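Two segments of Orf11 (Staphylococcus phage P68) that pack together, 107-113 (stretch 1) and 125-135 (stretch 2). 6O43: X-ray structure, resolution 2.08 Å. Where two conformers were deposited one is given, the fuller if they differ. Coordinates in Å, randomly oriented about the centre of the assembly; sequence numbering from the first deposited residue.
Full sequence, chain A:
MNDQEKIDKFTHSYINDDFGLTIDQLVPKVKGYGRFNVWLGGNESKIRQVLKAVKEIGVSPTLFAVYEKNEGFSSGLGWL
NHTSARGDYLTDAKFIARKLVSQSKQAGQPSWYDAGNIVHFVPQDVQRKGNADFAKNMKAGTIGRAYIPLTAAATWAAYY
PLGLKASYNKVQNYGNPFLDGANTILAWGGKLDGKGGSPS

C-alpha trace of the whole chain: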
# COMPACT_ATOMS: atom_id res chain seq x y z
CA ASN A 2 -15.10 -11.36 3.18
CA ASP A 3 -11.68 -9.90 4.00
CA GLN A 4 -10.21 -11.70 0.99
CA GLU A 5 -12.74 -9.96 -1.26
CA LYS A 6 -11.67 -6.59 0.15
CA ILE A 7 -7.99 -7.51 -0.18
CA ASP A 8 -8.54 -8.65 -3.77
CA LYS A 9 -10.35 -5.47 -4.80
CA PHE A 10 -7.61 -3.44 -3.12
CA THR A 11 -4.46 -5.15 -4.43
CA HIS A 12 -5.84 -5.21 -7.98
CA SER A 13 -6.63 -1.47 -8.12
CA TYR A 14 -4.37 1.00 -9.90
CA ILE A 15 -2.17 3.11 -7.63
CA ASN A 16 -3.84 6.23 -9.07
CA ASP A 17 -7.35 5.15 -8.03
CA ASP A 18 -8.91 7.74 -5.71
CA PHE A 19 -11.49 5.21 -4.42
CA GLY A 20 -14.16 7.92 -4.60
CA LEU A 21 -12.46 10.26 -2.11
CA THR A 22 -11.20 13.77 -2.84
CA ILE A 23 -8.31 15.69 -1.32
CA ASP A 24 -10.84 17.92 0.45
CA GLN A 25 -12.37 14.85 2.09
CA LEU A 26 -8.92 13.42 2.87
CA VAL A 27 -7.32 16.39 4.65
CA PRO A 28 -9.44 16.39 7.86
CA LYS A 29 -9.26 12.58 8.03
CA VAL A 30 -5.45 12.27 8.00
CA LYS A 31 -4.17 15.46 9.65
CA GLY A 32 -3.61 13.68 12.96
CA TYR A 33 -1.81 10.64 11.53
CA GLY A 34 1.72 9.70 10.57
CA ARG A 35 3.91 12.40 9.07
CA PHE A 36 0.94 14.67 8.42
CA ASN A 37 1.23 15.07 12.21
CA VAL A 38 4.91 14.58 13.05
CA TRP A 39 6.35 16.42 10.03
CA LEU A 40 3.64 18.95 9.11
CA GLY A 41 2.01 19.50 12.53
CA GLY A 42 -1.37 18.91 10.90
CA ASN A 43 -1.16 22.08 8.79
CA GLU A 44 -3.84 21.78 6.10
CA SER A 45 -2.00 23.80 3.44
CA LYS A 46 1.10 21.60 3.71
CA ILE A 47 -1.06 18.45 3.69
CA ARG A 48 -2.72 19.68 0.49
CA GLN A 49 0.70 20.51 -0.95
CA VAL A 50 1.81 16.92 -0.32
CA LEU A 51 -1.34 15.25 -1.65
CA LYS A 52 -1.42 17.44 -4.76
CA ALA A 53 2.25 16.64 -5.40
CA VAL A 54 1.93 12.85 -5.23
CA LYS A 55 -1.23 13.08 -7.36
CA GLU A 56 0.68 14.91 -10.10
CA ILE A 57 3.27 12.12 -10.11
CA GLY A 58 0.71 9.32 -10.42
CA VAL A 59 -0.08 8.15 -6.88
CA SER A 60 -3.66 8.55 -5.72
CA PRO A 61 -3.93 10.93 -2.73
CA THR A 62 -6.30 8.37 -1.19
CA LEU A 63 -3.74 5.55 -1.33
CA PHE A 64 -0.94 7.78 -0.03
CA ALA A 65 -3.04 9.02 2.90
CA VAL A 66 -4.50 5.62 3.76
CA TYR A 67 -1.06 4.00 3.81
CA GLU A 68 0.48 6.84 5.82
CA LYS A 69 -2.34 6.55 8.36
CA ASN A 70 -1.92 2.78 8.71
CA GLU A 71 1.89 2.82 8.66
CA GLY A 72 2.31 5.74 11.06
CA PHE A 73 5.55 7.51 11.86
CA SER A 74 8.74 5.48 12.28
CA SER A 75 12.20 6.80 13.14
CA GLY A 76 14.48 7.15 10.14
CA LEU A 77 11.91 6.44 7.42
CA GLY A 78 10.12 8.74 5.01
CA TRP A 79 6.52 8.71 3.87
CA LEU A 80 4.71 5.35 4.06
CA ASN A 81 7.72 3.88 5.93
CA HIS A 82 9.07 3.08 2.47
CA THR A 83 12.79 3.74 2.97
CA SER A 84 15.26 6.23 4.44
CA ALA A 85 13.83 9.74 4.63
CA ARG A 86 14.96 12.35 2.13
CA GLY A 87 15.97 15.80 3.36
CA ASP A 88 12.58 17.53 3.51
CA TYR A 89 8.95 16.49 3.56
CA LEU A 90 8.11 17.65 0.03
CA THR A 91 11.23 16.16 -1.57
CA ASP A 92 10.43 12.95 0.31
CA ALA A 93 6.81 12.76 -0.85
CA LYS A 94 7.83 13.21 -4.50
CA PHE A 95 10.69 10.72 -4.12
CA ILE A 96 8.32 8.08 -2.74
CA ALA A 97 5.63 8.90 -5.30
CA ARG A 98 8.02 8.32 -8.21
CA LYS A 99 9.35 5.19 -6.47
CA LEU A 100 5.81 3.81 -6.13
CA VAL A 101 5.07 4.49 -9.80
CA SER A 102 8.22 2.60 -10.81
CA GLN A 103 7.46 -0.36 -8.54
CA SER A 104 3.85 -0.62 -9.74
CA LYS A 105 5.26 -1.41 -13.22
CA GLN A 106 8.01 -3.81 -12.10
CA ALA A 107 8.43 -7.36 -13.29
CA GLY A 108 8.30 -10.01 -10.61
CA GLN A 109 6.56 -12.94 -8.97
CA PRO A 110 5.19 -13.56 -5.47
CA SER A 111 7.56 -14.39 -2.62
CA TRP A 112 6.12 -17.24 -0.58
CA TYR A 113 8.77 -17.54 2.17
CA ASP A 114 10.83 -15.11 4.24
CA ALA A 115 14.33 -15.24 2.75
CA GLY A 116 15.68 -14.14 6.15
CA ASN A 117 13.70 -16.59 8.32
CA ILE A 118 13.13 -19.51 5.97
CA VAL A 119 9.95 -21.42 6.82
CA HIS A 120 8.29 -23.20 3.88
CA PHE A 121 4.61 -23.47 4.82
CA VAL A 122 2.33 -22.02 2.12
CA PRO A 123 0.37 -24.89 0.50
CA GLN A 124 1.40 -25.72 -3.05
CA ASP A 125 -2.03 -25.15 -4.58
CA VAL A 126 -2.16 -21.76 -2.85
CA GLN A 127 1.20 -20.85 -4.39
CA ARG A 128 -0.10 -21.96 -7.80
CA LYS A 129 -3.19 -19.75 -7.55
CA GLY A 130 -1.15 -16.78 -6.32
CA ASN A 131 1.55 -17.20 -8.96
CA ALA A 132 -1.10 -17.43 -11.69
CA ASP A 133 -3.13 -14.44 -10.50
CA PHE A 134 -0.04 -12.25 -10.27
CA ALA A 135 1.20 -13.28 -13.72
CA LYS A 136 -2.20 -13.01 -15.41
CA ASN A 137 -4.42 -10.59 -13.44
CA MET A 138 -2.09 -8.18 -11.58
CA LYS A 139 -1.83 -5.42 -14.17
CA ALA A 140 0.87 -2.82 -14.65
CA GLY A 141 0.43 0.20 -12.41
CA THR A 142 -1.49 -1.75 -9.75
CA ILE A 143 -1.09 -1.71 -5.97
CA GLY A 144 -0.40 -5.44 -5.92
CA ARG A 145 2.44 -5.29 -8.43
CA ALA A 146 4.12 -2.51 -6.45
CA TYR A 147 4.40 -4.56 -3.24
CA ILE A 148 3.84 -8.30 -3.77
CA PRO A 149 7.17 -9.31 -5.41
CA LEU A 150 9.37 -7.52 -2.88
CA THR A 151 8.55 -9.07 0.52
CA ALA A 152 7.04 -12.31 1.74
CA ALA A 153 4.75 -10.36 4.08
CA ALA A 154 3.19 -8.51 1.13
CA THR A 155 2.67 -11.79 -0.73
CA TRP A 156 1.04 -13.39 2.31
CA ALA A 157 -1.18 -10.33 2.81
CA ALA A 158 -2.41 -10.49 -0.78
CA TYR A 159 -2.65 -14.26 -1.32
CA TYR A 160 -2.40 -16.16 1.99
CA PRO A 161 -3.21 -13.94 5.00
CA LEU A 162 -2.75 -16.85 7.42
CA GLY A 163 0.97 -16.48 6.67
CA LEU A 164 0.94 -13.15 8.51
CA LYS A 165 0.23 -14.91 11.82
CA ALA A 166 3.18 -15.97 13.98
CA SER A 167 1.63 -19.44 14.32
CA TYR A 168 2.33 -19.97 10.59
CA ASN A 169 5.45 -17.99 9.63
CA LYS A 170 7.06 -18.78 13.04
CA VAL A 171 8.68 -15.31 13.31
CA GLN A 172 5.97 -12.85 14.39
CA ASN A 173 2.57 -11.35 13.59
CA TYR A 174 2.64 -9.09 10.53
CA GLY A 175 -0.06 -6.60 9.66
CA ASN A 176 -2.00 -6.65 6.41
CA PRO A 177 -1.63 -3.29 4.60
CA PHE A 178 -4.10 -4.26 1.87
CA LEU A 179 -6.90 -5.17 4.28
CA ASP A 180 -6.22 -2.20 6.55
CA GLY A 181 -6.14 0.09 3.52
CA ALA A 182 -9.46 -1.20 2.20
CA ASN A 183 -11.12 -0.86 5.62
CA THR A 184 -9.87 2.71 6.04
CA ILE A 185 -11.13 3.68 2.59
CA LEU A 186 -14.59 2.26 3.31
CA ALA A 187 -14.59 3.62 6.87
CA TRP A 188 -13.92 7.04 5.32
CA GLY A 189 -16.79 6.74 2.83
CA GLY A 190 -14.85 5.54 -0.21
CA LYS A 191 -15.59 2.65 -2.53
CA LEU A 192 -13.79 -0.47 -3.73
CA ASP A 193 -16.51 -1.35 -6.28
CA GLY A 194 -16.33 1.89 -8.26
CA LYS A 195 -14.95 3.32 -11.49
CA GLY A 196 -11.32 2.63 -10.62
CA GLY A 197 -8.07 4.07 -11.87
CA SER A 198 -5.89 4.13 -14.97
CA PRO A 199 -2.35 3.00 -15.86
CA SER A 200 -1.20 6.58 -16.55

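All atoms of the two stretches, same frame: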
# COMPACT_ATOMS: atom_id res chain seq x y z
N ALA A 107 8.56 -5.92 -13.14
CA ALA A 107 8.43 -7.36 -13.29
C ALA A 107 8.59 -8.03 -11.93
O ALA A 107 9.14 -7.46 -10.99
CB ALA A 107 9.47 -7.89 -14.28
N GLY A 108 8.11 -9.26 -11.83
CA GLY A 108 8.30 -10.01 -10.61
C GLY A 108 7.34 -11.18 -10.50
O GLY A 108 6.61 -11.50 -11.43
N GLN A 109 7.40 -11.81 -9.33
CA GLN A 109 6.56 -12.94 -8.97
C GLN A 109 6.42 -12.94 -7.46
O GLN A 109 7.25 -12.34 -6.76
CB GLN A 109 7.16 -14.27 -9.46
CG GLN A 109 8.44 -14.67 -8.74
CD GLN A 109 9.18 -15.80 -9.44
OE1 GLN A 109 9.13 -15.92 -10.66
NE2 GLN A 109 9.88 -16.62 -8.66
N PRO A 110 5.39 -13.58 -6.92
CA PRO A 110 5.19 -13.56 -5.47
C PRO A 110 6.32 -14.27 -4.74
O PRO A 110 7.01 -15.13 -5.29
CB PRO A 110 3.85 -14.30 -5.28
CG PRO A 110 3.15 -14.17 -6.61
CD PRO A 110 4.27 -14.25 -7.62
N SER A 111 6.51 -13.86 -3.49
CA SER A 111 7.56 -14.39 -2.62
C SER A 111 6.89 -15.12 -1.46
O SER A 111 6.32 -14.48 -0.57
CB SER A 111 8.46 -13.26 -2.12
OG SER A 111 9.22 -13.67 -1.00
N TRP A 112 6.95 -16.45 -1.48
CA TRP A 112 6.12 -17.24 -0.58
C TRP A 112 6.80 -17.57 0.75
O TRP A 112 6.12 -18.04 1.66
CB TRP A 112 5.69 -18.54 -1.28
CG TRP A 112 4.84 -18.27 -2.48
CD1 TRP A 112 5.22 -18.36 -3.78
CD2 TRP A 112 3.48 -17.83 -2.48
NE1 TRP A 112 4.16 -18.02 -4.60
CE2 TRP A 112 3.09 -17.69 -3.82
CE3 TRP A 112 2.55 -17.56 -1.47
CZ2 TRP A 112 1.80 -17.29 -4.18
CZ3 TRP A 112 1.27 -17.16 -1.83
CH2 TRP A 112 0.91 -17.03 -3.18
N TYR A 113 8.10 -17.30 0.90
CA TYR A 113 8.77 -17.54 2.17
C TYR A 113 9.72 -16.39 2.47
O TYR A 113 10.23 -15.73 1.57
CB TYR A 113 9.52 -18.88 2.18
CG TYR A 113 10.74 -18.94 1.27
CD1 TYR A 113 10.61 -19.29 -0.06
CD2 TYR A 113 12.00 -18.65 1.76
CE1 TYR A 113 11.72 -19.35 -0.89
CE2 TYR A 113 13.11 -18.71 0.94
CZ TYR A 113 12.96 -19.06 -0.39
OH TYR A 113 14.06 -19.12 -1.21
N ASP A 125 -0.94 -25.65 -3.75
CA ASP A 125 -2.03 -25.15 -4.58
C ASP A 125 -2.32 -23.68 -4.33
O ASP A 125 -2.78 -22.97 -5.23
CB ASP A 125 -3.29 -26.00 -4.36
CG ASP A 125 -3.17 -27.38 -4.98
OD1 ASP A 125 -2.09 -27.71 -5.51
OD2 ASP A 125 -4.17 -28.13 -4.96
N VAL A 126 -2.04 -23.19 -3.12
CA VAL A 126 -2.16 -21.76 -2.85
C VAL A 126 -1.10 -20.99 -3.62
O VAL A 126 -1.38 -19.94 -4.22
CB VAL A 126 -2.08 -21.49 -1.34
CG1 VAL A 126 -1.80 -20.01 -1.09
CG2 VAL A 126 -3.37 -21.91 -0.65
N GLN A 127 0.14 -21.49 -3.62
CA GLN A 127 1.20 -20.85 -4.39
C GLN A 127 0.84 -20.81 -5.87
O GLN A 127 1.05 -19.79 -6.54
CB GLN A 127 2.53 -21.58 -4.19
CG GLN A 127 3.07 -21.51 -2.76
CD GLN A 127 4.44 -22.16 -2.63
OE1 GLN A 127 5.32 -21.95 -3.46
NE2 GLN A 127 4.62 -22.95 -1.58
N ARG A 128 0.30 -21.91 -6.40
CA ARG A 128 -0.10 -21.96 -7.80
C ARG A 128 -1.12 -20.87 -8.12
O ARG A 128 -0.96 -20.12 -9.09
CB ARG A 128 -0.66 -23.34 -8.13
CG ARG A 128 0.39 -24.43 -8.23
CD ARG A 128 -0.23 -25.82 -8.19
NE ARG A 128 -1.58 -25.85 -8.75
CZ ARG A 128 -1.87 -25.68 -10.04
NH1 ARG A 128 -0.89 -25.46 -10.91
NH2 ARG A 128 -3.13 -25.74 -10.45
N LYS A 129 -2.17 -20.76 -7.30
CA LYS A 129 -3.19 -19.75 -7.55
C LYS A 129 -2.60 -18.35 -7.46
O LYS A 129 -2.88 -17.50 -8.32
CB LYS A 129 -4.34 -19.92 -6.56
CG LYS A 129 -5.08 -21.24 -6.74
CD LYS A 129 -5.93 -21.59 -5.54
CE LYS A 129 -6.45 -23.01 -5.65
NZ LYS A 129 -7.09 -23.26 -6.97
N GLY A 130 -1.76 -18.10 -6.46
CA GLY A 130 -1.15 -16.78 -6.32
C GLY A 130 -0.22 -16.45 -7.47
O GLY A 130 -0.28 -15.36 -8.05
N ASN A 131 0.66 -17.40 -7.83
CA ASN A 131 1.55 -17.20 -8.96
C ASN A 131 0.76 -16.89 -10.23
O ASN A 131 1.13 -15.99 -11.00
CB ASN A 131 2.42 -18.43 -9.18
CG ASN A 131 3.41 -18.66 -8.06
OD1 ASN A 131 3.69 -17.76 -7.27
ND2 ASN A 131 3.95 -19.87 -7.99
N ALA A 132 -0.33 -17.62 -10.47
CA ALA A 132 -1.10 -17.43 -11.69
C ALA A 132 -1.83 -16.09 -11.70
O ALA A 132 -1.86 -15.40 -12.72
CB ALA A 132 -2.08 -18.59 -11.87
N ASP A 133 -2.45 -15.72 -10.57
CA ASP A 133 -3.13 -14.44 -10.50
C ASP A 133 -2.17 -13.29 -10.75
O ASP A 133 -2.46 -12.37 -11.52
CB ASP A 133 -3.82 -14.26 -9.14
CG ASP A 133 -4.59 -12.96 -9.05
OD1 ASP A 133 -5.71 -12.90 -9.61
OD2 ASP A 133 -4.08 -12.00 -8.43
N PHE A 134 -1.00 -13.33 -10.12
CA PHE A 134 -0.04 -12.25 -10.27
C PHE A 134 0.45 -12.15 -11.71
O PHE A 134 0.62 -11.04 -12.24
CB PHE A 134 1.14 -12.44 -9.33
CG PHE A 134 2.02 -11.23 -9.23
CD1 PHE A 134 1.68 -10.18 -8.40
CD2 PHE A 134 3.17 -11.13 -9.99
CE1 PHE A 134 2.47 -9.06 -8.30
CE2 PHE A 134 3.97 -10.01 -9.91
CZ PHE A 134 3.62 -8.97 -9.06
N ALA A 135 0.69 -13.29 -12.35
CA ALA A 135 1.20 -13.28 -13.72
C ALA A 135 0.13 -12.85 -14.71
O ALA A 135 0.43 -12.19 -15.71
CB ALA A 135 1.74 -14.66 -14.09
O HOH W 1 6.54 -17.12 -7.06

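What holds the indole of Trp-112 against the helix? Its CA-to-CB bond points toward the helix, and with chi1 at -63° (m) and chi2 at 105° the ring lies along the helical surface, its benzo edge reaching the backbone. This pose carries the indole nitrogen to the one hydrogen bond that joins the two stretches directly: NE1 of Trp-112 donates to OD1 of Asn-131 at 2.7 Å, with an N-H...O angle of 161°, short and nearly straight. Because OD1 sits at the edge of the indole, near its plane, it lies where the N-H bond points. Trp-112 is buried and has more surface covered by the other stretch than any other residue here, and the bond gives its buried N-H an acceptor.

How do the neighbouring helical residues fit around that ring? Gln-127 adopts m for chi1 and t for chi2, an extended start that lays its aliphatic portion over one face of the indole. Its CG stands 3.7 Å from the centroid of the five-membered ring of Trp-112 and only 11° off the ring normal, a CH-pi contact made almost squarely over the face. The amide of Gln-127 continues beyond, with OE1 3.6 Å from CD1 of Trp-112, while NE2 is hydrogen-bonded elsewhere in the structure. Val-126, with chi1 at 164° (t), adds a looser apolar contact, its CG1 4.3 Å from CZ3 of Trp-112.

Why does the helix have room for the indole at Gly-130? The CA of Gly-130 meets the ring edge, 3.7 Å from CZ2 of Trp-112, and a CB in its ideal position would point toward the other stretch and fall 2.3 Å from CH2 of Trp-112, a clear clash. The bare backbone therefore lets the ring come in close. The helix remains regular at this point, with N of Gly-130 hydrogen-bonded to O of Val-126 at 2.9 Å.

What does the rotamer of Asn-131 accomplish? Its CA-to-CB bond points sideways, but chi1 at -67° (m) and chi2 at -18° bring the end of the side chain nearer the other stretch. OD1 then serves two donors: besides the indole N-H, it accepts from a water 2.9 Å from OD1 of Asn-131. The same water donates to O of Pro-110 at 2.7 Å, so a bridge to the loop backbone supplements the direct bond.

How is the contact completed around Phe-134? The CA-to-CB bond of this residue points toward the loop, and chi1 at -168° (t) with chi2 at 82° sends the ring along the segment leading into Pro-110. CG of Pro-110 packs 3.8 Å from CB of Phe-134, and O of Gly-108 approaches the ring at its edge, 3.4 Å from CE2 of Phe-134. Gly-108 has phi/psi of 162/-174, where a CB would be jammed against the preceding carbonyl oxygen; the backbone itself calls for glycine.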